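N-ACETYLMURAMOYL-L-ALANINE AMIDASE CwlV (Paenibacillus polymyxa, PDB 1JWQ) probably hydrolyses the amide bond between N-acetylmuramic acid and L-alanine in cell-wall peptidoglycan, here represented by its zinc-binding catalytic domain. Local coordinates at residues 31-36 and 163-168; 96-101 and 136-141; 106-111 and 170-175. All coordinates share one frame; numbering follows the deposited sequence.

Contact 1: residues 31-36 and 163-168; sequences LAMALK and RVAQGI
Met33 of helix 26-42 reaches Val164, Ala165 and Ile168 of helix 158-176 with one atom, its methyl CE. All the side-chain contacts here are apolar. CE lies 3.8 Å from Val164 CG1 and 3.9 Å from Ala165 CB. Ile168 CD1 comes up to the same methyl at 4.1 Å. The methyl also meets backbone, with Ala165 N 3.6 Å from Met33 CE. The sulphur chain gets there by bending. CG is anti to the carbonyl carbon (chi1 -71°), and further bends at chi2 and chi3 turn SD and then CE toward the other helix.

The second pairing is closer to the backbone. Lys36 CB rests against Ala165 CB at 3.6 Å. This is also where the backbones come nearest, with Lys36 CA 5.9 Å from Ala165 CA. The rest of the Lys36 side chain leads away from this point. Its ammonium finds its polar partners earlier on helix 158-176, in a salt bridge with Glu158 OE1 and a hydrogen bond to Asn162 OD1.

The short helix segments cross at -56°, with their axes 9.2 Å apart at closest approach. Both helices lie on one face of the central sheet. Ala34 on the first packs on Ile6 and Ala8 of strand 2-8. Val164 and Ile168 on the second also touch helix 102-116, so the contact is largely buried.

The chemistry is divided. A thioether methyl and aliphatic carbons make up the buried part, held by packing alone between the two segments. Between these segments the lysine packs through CB, and its side chain also touches Gln161; its charge goes to Glu158 and Asn162.

Contact 2: residues 96-101 and 136-141; sequences YQRSAS and MPAVLL
The loop that follows strand 92-96 and leads into helix 102-116 meets the start of strand 138-145, and the joint is polar. Ser101 OG accepts a hydrogen bond from Ala138 N at 2.9 Å, nearly straight at 168°. The hydroxyl is placed by a first torsion that sets OG anti to the carbonyl carbon (chi1 -61°). Arg98 reaches the residue two places earlier. Its NH2 donates to Met136 O at 2.8 Å. The acceptor lies in the guanidinium plane, whereas the donor is tilted 25° from the carbonyl plane. Ala138 CB sits at the edge of the same guanidinium, 3.5 Å from Arg98 NH2. A second bond fixes the group: Arg98 NE donates to Ile131 O of helix 129-132.

A water joins both segments. It accepts from Gln97 N and from Ser101 OG, and donates to Ala138 O at 2.7 Å. Ser101 OG thus accepts a hydrogen bond from the strand and donates one to the water. Within the loop, Ser101 N bonds to Arg98 O.

Other contacts are van der Waals approaches of side-chain carbons to backbone oxygens. Pro137 CG lies 3.7 Å from Ala100 O, and Val139 CG1 is 4.1 Å from Ser101 O. Pro137 and Val139 also pack on Phe104 of helix 102-116.

Strands 92-96 and 138-145 are antiparallel neighbours, with Tyr96 CA 4.9 Å from Val139 CA. Tyr96 pairs with Arg124 and Gly126 beyond it, while Val139 pairs with Phe76 and Ser78 on the far side. Past Tyr96 a serine, an arginine and a water link the loop to the strand. The loop joins inner strand 92-96 to helix 102-116, a strand-to-helix connection of this open alpha-beta-alpha domain with its mixed sheet.

Contact 3: residues 106-111 and 170-175; sequences NVMHKY and DGITEY
Tyr111 of helix 102-116 lies across Asp170, Gly171 and Glu174 of helix 158-176. Its CB starts 3.9 Å from Asp170 CB and about as far from Gly171 N. CG, anti to the carbonyl carbon (chi1 -59°), stays beside Asp170 CB. CD1 passes Gly171 CA at an oblique approach. CE1 and CZ then meet Glu174 CG, which stands over one ring face 3.9 Å from the centroid of the Tyr111 ring and 29° off the normal. This is a CH-pi contact. At the tip, OH lies 3.6 Å from Glu174 CD. The carboxylate plane is nearly parallel to that of the ring, and Glu174 OE1 has its salt bridge with Lys179.

Gly171 is where the helices come together. Its CA is 4.0 Å from Met108 CA, and the short axes approach to 7.8 Å at an angle of 136°. Met108 SD lies 4.0 Å from Gly171 CA. On the sheet side, Met108 CE lies 3.7 Å from Ile172 CG1, the two side chains running side by side. Both also touch Val77 of strand 75-82. Val107 CG1 packs over Gly171 O at 3.6 Å, and its CG2 meets the edge of the Tyr175 ring at CD1.

The contact thus grades from an apolar layer against the sheet, through a bare glycine backbone, to an outer ring laid on a glutamate chain. That chain gives its methylene to the tyrosine and its charge to a lysine.

How the contacts relate
Contacts 1 and 3 share helix 158-176, at 163-168 and then 170-175. Their centres are 13 Å apart. Helix 26-42 meets the earlier part and helix 102-116 the later, so the three helices form one layer on a face of the mixed sheet. Contact 2 lies 19 Å from contact 1 and 13 Å from contact 3, where strand 138-145 meets the loop leading into helix 102-116. Leu141, on the strand of contact 2, touches Ile168 of contact 1 and Met108 of contact 3. Along the chain, contact 2 falls between the segments of contact 1 and alternates with those of contact 3. Distant parts of the sequence thus close one zinc-binding catalytic domain.

Contact 1: residues 31-36 and 163-168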
loop_
_atom_site.group_PDB
_atom_site.type_symbol
_atom_site.label_atom_id
_atom_site.label_comp_id
_atom_site.label_asym_id
_atom_site.label_seq_id
_atom_site.Cartn_x
_atom_site.Cartn_y
_atom_site.Cartn_z
ATOM N N LEU A 31 -8.075 0.282 -3.229
ATOM C CA LEU A 31 -8.198 0.896 -4.544
ATOM C C LEU A 31 -8.204 2.420 -4.442
ATOM O O LEU A 31 -7.492 3.098 -5.175
ATOM C CB LEU A 31 -9.477 0.417 -5.228
ATOM C CG LEU A 31 -9.739 1.013 -6.614
ATOM C CD1 LEU A 31 -8.596 0.656 -7.557
ATOM C CD2 LEU A 31 -11.054 0.470 -7.146
ATOM N N ALA A 32 -9.012 2.955 -3.531
ATOM C CA ALA A 32 -9.093 4.401 -3.346
ATOM C C ALA A 32 -7.707 4.979 -3.067
ATOM O O ALA A 32 -7.347 6.043 -3.580
ATOM C CB ALA A 32 -10.050 4.732 -2.190
ATOM N N MET A 33 -6.927 4.273 -2.254
ATOM C CA MET A 33 -5.580 4.722 -1.918
ATOM C C MET A 33 -4.657 4.652 -3.132
ATOM O O MET A 33 -3.920 5.595 -3.413
ATOM C CB MET A 33 -4.996 3.872 -0.784
ATOM C CG MET A 33 -5.648 4.114 0.565
ATOM S SD MET A 33 -5.539 5.847 1.053
ATOM C CE MET A 33 -3.795 6.140 0.834
ATOM N N ALA A 34 -4.700 3.529 -3.843
ATOM C CA ALA A 34 -3.868 3.347 -5.026
ATOM C C ALA A 34 -4.145 4.431 -6.061
ATOM O O ALA A 34 -3.221 4.989 -6.656
ATOM C CB ALA A 34 -4.108 1.965 -5.632
ATOM N N LEU A 35 -5.419 4.737 -6.274
ATOM C CA LEU A 35 -5.792 5.758 -7.249
ATOM C C LEU A 35 -5.297 7.140 -6.826
ATOM O O LEU A 35 -4.869 7.932 -7.662
ATOM C CB LEU A 35 -7.312 5.780 -7.437
ATOM C CG LEU A 35 -7.909 4.511 -8.051
ATOM C CD1 LEU A 35 -9.411 4.659 -8.168
ATOM C CD2 LEU A 35 -7.288 4.251 -9.421
ATOM N N LYS A 36 -5.360 7.428 -5.531
ATOM C CA LYS A 36 -4.896 8.720 -5.033
ATOM C C LYS A 36 -3.381 8.839 -5.169
ATOM O O LYS A 36 -2.866 9.890 -5.555
ATOM C CB LYS A 36 -5.314 8.916 -3.574
ATOM C CG LYS A 36 -6.785 9.254 -3.394
ATOM C CD LYS A 36 -7.172 9.314 -1.926
ATOM C CE LYS A 36 -8.663 9.607 -1.744
ATOM N NZ LYS A 36 -9.024 10.951 -2.271
ATOM N N ARG A 163 -3.992 12.586 2.824
ATOM C CA ARG A 163 -2.774 12.841 3.577
ATOM C C ARG A 163 -1.829 11.641 3.489
ATOM O O ARG A 163 -0.626 11.788 3.261
ATOM C CB ARG A 163 -3.133 13.112 5.034
ATOM C CG ARG A 163 -1.958 13.476 5.902
ATOM C CD ARG A 163 -2.274 13.171 7.346
ATOM N NE ARG A 163 -3.653 13.499 7.694
ATOM C CZ ARG A 163 -4.349 12.847 8.617
ATOM N NH1 ARG A 163 -3.792 11.834 9.269
ATOM N NH2 ARG A 163 -5.586 13.225 8.909
ATOM N N VAL A 164 -2.393 10.452 3.668
ATOM C CA VAL A 164 -1.620 9.219 3.621
ATOM C C VAL A 164 -1.122 8.938 2.211
ATOM O O VAL A 164 0.006 8.487 2.027
ATOM C CB VAL A 164 -2.465 8.033 4.128
ATOM C CG1 VAL A 164 -1.706 6.724 3.947
ATOM C CG2 VAL A 164 -2.798 8.242 5.602
ATOM N N ALA A 165 -1.963 9.216 1.217
ATOM C CA ALA A 165 -1.582 9.003 -0.173
ATOM C C ALA A 165 -0.368 9.865 -0.492
ATOM O O ALA A 165 0.531 9.448 -1.223
ATOM C CB ALA A 165 -2.742 9.358 -1.105
ATOM N N GLN A 166 -0.344 11.077 0.054
ATOM C CA GLN A 166 0.786 11.962 -0.193
ATOM C C GLN A 166 2.023 11.402 0.491
ATOM O O GLN A 166 3.127 11.483 -0.045
ATOM C CB GLN A 166 0.508 13.371 0.334
ATOM C CG GLN A 166 1.645 14.349 0.054
ATOM C CD GLN A 166 1.861 14.588 -1.433
ATOM O OE1 GLN A 166 0.962 15.055 -2.137
ATOM N NE2 GLN A 166 3.055 14.268 -1.919
ATOM N N GLY A 167 1.832 10.836 1.678
ATOM C CA GLY A 167 2.946 10.259 2.408
ATOM C C GLY A 167 3.538 9.089 1.642
ATOM O O GLY A 167 4.758 8.949 1.544
ATOM N N ILE A 168 2.672 8.243 1.098
ATOM C CA ILE A 168 3.119 7.090 0.326
ATOM C C ILE A 168 3.846 7.576 -0.927
ATOM O O ILE A 168 4.898 7.048 -1.301
ATOM C CB ILE A 168 1.917 6.193 -0.056
ATOM C CG1 ILE A 168 1.314 5.595 1.220
ATOM C CG2 ILE A 168 2.351 5.095 -1.011
ATOM C CD1 ILE A 168 0.064 4.744 0.988
#

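Contact 2: residues 96-101 and 136-141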
loop_
_atom_site.group_PDB
_atom_site.type_symbol
_atom_site.label_atom_id
_atom_site.label_comp_id
_atom_site.label_asym_id
_atom_site.label_seq_id
_atom_site.Cartn_x
_atom_site.Cartn_y
_atom_site.Cartn_z
ATOM N N TYR A 96 8.413 -5.858 4.539
ATOM C CA TYR A 96 9.393 -6.138 3.496
ATOM C C TYR A 96 9.617 -7.643 3.653
ATOM O O TYR A 96 9.285 -8.206 4.701
ATOM C CB TYR A 96 10.717 -5.405 3.750
ATOM C CG TYR A 96 11.522 -6.008 4.878
ATOM C CD1 TYR A 96 11.240 -5.697 6.208
ATOM C CD2 TYR A 96 12.514 -6.956 4.621
ATOM C CE1 TYR A 96 11.926 -6.319 7.253
ATOM C CE2 TYR A 96 13.199 -7.582 5.653
ATOM C CZ TYR A 96 12.898 -7.259 6.966
ATOM O OH TYR A 96 13.564 -7.888 7.987
ATOM N N GLN A 97 10.162 -8.298 2.633
ATOM C CA GLN A 97 10.429 -9.735 2.726
ATOM C C GLN A 97 11.866 -10.035 2.335
ATOM O O GLN A 97 12.459 -10.998 2.818
ATOM C CB GLN A 97 9.474 -10.535 1.830
ATOM C CG GLN A 97 9.433 -12.050 2.105
ATOM C CD GLN A 97 10.570 -12.835 1.457
ATOM O OE1 GLN A 97 11.001 -12.535 0.341
ATOM N NE2 GLN A 97 11.041 -13.871 2.148
ATOM N N ARG A 98 12.429 -9.197 1.472
ATOM C CA ARG A 98 13.802 -9.389 1.016
ATOM C C ARG A 98 14.734 -8.286 1.486
ATOM O O ARG A 98 14.325 -7.142 1.662
ATOM C CB ARG A 98 13.844 -9.473 -0.512
ATOM C CG ARG A 98 13.254 -10.755 -1.061
ATOM C CD ARG A 98 12.982 -10.665 -2.553
ATOM N NE ARG A 98 11.903 -9.731 -2.861
ATOM C CZ ARG A 98 12.077 -8.523 -3.388
ATOM N NH1 ARG A 98 13.299 -8.089 -3.673
ATOM N NH2 ARG A 98 11.024 -7.749 -3.634
ATOM N N SER A 99 15.995 -8.643 1.694
ATOM C CA SER A 99 16.989 -7.680 2.141
ATOM C C SER A 99 17.045 -6.449 1.237
ATOM O O SER A 99 17.122 -5.321 1.719
ATOM C CB SER A 99 18.372 -8.337 2.185
ATOM O OG SER A 99 19.368 -7.382 2.510
ATOM N N ALA A 100 17.004 -6.672 -0.073
ATOM C CA ALA A 100 17.075 -5.588 -1.048
ATOM C C ALA A 100 15.909 -4.601 -0.977
ATOM O O ALA A 100 15.946 -3.545 -1.614
ATOM C CB ALA A 100 17.184 -6.167 -2.461
ATOM N N SER A 101 14.881 -4.941 -0.202
ATOM C CA SER A 101 13.706 -4.080 -0.051
ATOM C C SER A 101 13.725 -3.274 1.248
ATOM O O SER A 101 12.904 -2.378 1.439
ATOM C CB SER A 101 12.423 -4.923 -0.071
ATOM O OG SER A 101 12.263 -5.617 -1.295
ATOM N N MET A 136 12.382 -6.439 -7.424
ATOM C CA MET A 136 12.786 -5.058 -7.194
ATOM C C MET A 136 12.356 -4.703 -5.772
ATOM O O MET A 136 11.617 -5.462 -5.140
ATOM C CB MET A 136 12.111 -4.109 -8.202
ATOM C CG MET A 136 10.602 -3.895 -8.009
ATOM S SD MET A 136 9.559 -5.320 -8.413
ATOM C CE MET A 136 10.104 -5.688 -10.125
ATOM N N PRO A 137 12.818 -3.557 -5.241
ATOM C CA PRO A 137 12.410 -3.200 -3.878
ATOM C C PRO A 137 10.893 -3.241 -3.790
ATOM O O PRO A 137 10.204 -2.596 -4.578
ATOM C CB PRO A 137 12.981 -1.796 -3.710
ATOM C CG PRO A 137 14.259 -1.883 -4.490
ATOM C CD PRO A 137 13.816 -2.604 -5.760
ATOM N N ALA A 138 10.371 -4.006 -2.837
ATOM C CA ALA A 138 8.930 -4.145 -2.709
ATOM C C ALA A 138 8.469 -4.173 -1.270
ATOM O O ALA A 138 9.007 -4.906 -0.444
ATOM C CB ALA A 138 8.466 -5.421 -3.423
ATOM N N VAL A 139 7.454 -3.377 -0.973
ATOM C CA VAL A 139 6.920 -3.342 0.377
ATOM C C VAL A 139 5.409 -3.453 0.353
ATOM O O VAL A 139 4.763 -3.155 -0.654
ATOM C CB VAL A 139 7.317 -2.044 1.109
ATOM C CG1 VAL A 139 8.844 -1.951 1.212
ATOM C CG2 VAL A 139 6.754 -0.834 0.375
ATOM N N LEU A 140 4.853 -3.916 1.463
ATOM C CA LEU A 140 3.411 -4.045 1.590
ATOM C C LEU A 140 3.032 -3.197 2.791
ATOM O O LEU A 140 3.596 -3.343 3.876
ATOM C CB LEU A 140 3.011 -5.506 1.807
ATOM C CG LEU A 140 1.503 -5.762 1.828
ATOM C CD1 LEU A 140 1.201 -7.146 1.260
ATOM C CD2 LEU A 140 0.982 -5.624 3.257
ATOM N N LEU A 141 2.091 -2.290 2.583
ATOM C CA LEU A 141 1.668 -1.399 3.644
ATOM C C LEU A 141 0.312 -1.788 4.203
ATOM O O LEU A 141 -0.636 -1.987 3.454
ATOM C CB LEU A 141 1.601 0.037 3.112
ATOM C CG LEU A 141 2.800 0.527 2.292
ATOM C CD1 LEU A 141 2.526 1.952 1.817
ATOM C CD2 LEU A 141 4.072 0.475 3.129
HETATM O O HOH W 1 10.316 -7.269 -0.172
#

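Contact 3: residues 106-111 and 170-175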
loop_
_atom_site.group_PDB
_atom_site.type_symbol
_atom_site.label_atom_id
_atom_site.label_comp_id
_atom_site.label_asym_id
_atom_site.label_seq_id
_atom_site.Cartn_x
_atom_site.Cartn_y
_atom_site.Cartn_z
ATOM N N ASN A 106 12.437 1.393 4.780
ATOM C CA ASN A 106 12.846 2.431 5.725
ATOM C C ASN A 106 12.435 3.818 5.237
ATOM O O ASN A 106 11.857 4.600 5.989
ATOM C CB ASN A 106 14.364 2.401 5.947
ATOM C CG ASN A 106 14.820 1.175 6.721
ATOM O OD1 ASN A 106 14.202 0.787 7.710
ATOM N ND2 ASN A 106 15.920 0.569 6.282
ATOM N N VAL A 107 12.736 4.129 3.980
ATOM C CA VAL A 107 12.375 5.435 3.438
ATOM C C VAL A 107 10.856 5.567 3.392
ATOM O O VAL A 107 10.298 6.567 3.841
ATOM C CB VAL A 107 12.969 5.646 2.023
ATOM C CG1 VAL A 107 12.494 6.978 1.433
ATOM C CG2 VAL A 107 14.494 5.625 2.101
ATOM N N MET A 108 10.181 4.551 2.861
ATOM C CA MET A 108 8.725 4.594 2.783
ATOM C C MET A 108 8.097 4.852 4.152
ATOM O O MET A 108 7.272 5.750 4.308
ATOM C CB MET A 108 8.180 3.281 2.212
ATOM C CG MET A 108 6.662 3.173 2.248
ATOM S SD MET A 108 5.837 4.496 1.327
ATOM C CE MET A 108 5.955 3.837 -0.327
ATOM N N HIS A 109 8.495 4.071 5.147
ATOM C CA HIS A 109 7.939 4.224 6.488
ATOM C C HIS A 109 8.164 5.627 7.045
ATOM O O HIS A 109 7.310 6.170 7.736
ATOM C CB HIS A 109 8.553 3.196 7.442
ATOM C CG HIS A 109 7.719 2.934 8.656
ATOM N ND1 HIS A 109 6.484 2.324 8.592
ATOM C CD2 HIS A 109 7.933 3.215 9.965
ATOM C CE1 HIS A 109 5.975 2.240 9.808
ATOM N NE2 HIS A 109 6.833 2.773 10.659
ATOM N N LYS A 110 9.323 6.201 6.738
ATOM C CA LYS A 110 9.682 7.541 7.201
ATOM C C LYS A 110 8.620 8.587 6.845
ATOM O O LYS A 110 8.312 9.472 7.644
ATOM C CB LYS A 110 11.031 7.951 6.595
ATOM C CG LYS A 110 11.571 9.293 7.081
ATOM C CD LYS A 110 12.880 9.644 6.384
ATOM C CE LYS A 110 13.590 10.809 7.072
ATOM N NZ LYS A 110 12.703 11.987 7.270
ATOM N N TYR A 111 8.051 8.481 5.650
ATOM C CA TYR A 111 7.041 9.445 5.217
ATOM C C TYR A 111 5.616 8.936 5.337
ATOM O O TYR A 111 4.677 9.702 5.575
ATOM C CB TYR A 111 7.319 9.866 3.775
ATOM C CG TYR A 111 8.684 10.482 3.618
ATOM C CD1 TYR A 111 9.787 9.701 3.269
ATOM C CD2 TYR A 111 8.890 11.834 3.889
ATOM C CE1 TYR A 111 11.065 10.256 3.198
ATOM C CE2 TYR A 111 10.156 12.394 3.823
ATOM C CZ TYR A 111 11.239 11.600 3.480
ATOM O OH TYR A 111 12.497 12.155 3.425
ATOM N N ASP A 170 5.421 10.382 -1.289
ATOM C CA ASP A 170 6.715 10.921 -0.877
ATOM C C ASP A 170 7.724 9.790 -0.661
ATOM O O ASP A 170 8.882 9.898 -1.058
ATOM C CB ASP A 170 6.575 11.741 0.408
ATOM C CG ASP A 170 5.880 13.071 0.183
ATOM O OD1 ASP A 170 5.538 13.738 1.181
ATOM O OD2 ASP A 170 5.677 13.453 -0.988
ATOM N N GLY A 171 7.280 8.708 -0.032
ATOM C CA GLY A 171 8.169 7.583 0.199
ATOM C C GLY A 171 8.775 7.092 -1.104
ATOM O O GLY A 171 9.967 6.793 -1.180
ATOM N N ILE A 172 7.950 7.017 -2.142
ATOM C CA ILE A 172 8.398 6.560 -3.454
ATOM C C ILE A 172 9.292 7.595 -4.123
ATOM O O ILE A 172 10.359 7.271 -4.648
ATOM C CB ILE A 172 7.190 6.275 -4.367
ATOM C CG1 ILE A 172 6.422 5.066 -3.824
ATOM C CG2 ILE A 172 7.654 6.042 -5.801
ATOM C CD1 ILE A 172 5.019 4.917 -4.386
ATOM N N THR A 173 8.847 8.844 -4.093
ATOM C CA THR A 173 9.594 9.938 -4.695
ATOM C C THR A 173 10.963 10.104 -4.046
ATOM O O THR A 173 11.970 10.262 -4.737
ATOM C CB THR A 173 8.818 11.253 -4.564
ATOM O OG1 THR A 173 7.545 11.109 -5.202
ATOM C CG2 THR A 173 9.585 12.396 -5.220
ATOM N N GLU A 174 10.996 10.070 -2.719
ATOM C CA GLU A 174 12.251 10.222 -1.995
ATOM C C GLU A 174 13.193 9.060 -2.267
ATOM O O GLU A 174 14.374 9.267 -2.522
ATOM C CB GLU A 174 11.993 10.325 -0.489
ATOM C CG GLU A 174 11.274 11.591 -0.051
ATOM C CD GLU A 174 12.165 12.820 -0.064
ATOM O OE1 GLU A 174 13.394 12.677 -0.254
ATOM O OE2 GLU A 174 11.633 13.932 0.133
ATOM N N TYR A 175 12.673 7.837 -2.216
ATOM C CA TYR A 175 13.511 6.666 -2.451
ATOM C C TYR A 175 14.091 6.644 -3.857
ATOM O O TYR A 175 15.268 6.331 -4.046
ATOM C CB TYR A 175 12.728 5.368 -2.229
ATOM C CG TYR A 175 13.600 4.141 -2.398
ATOM C CD1 TYR A 175 14.581 3.829 -1.457
ATOM C CD2 TYR A 175 13.480 3.322 -3.522
ATOM C CE1 TYR A 175 15.428 2.731 -1.630
ATOM C CE2 TYR A 175 14.322 2.221 -3.708
ATOM C CZ TYR A 175 15.292 1.935 -2.756
ATOM O OH TYR A 175 16.125 0.852 -2.929
#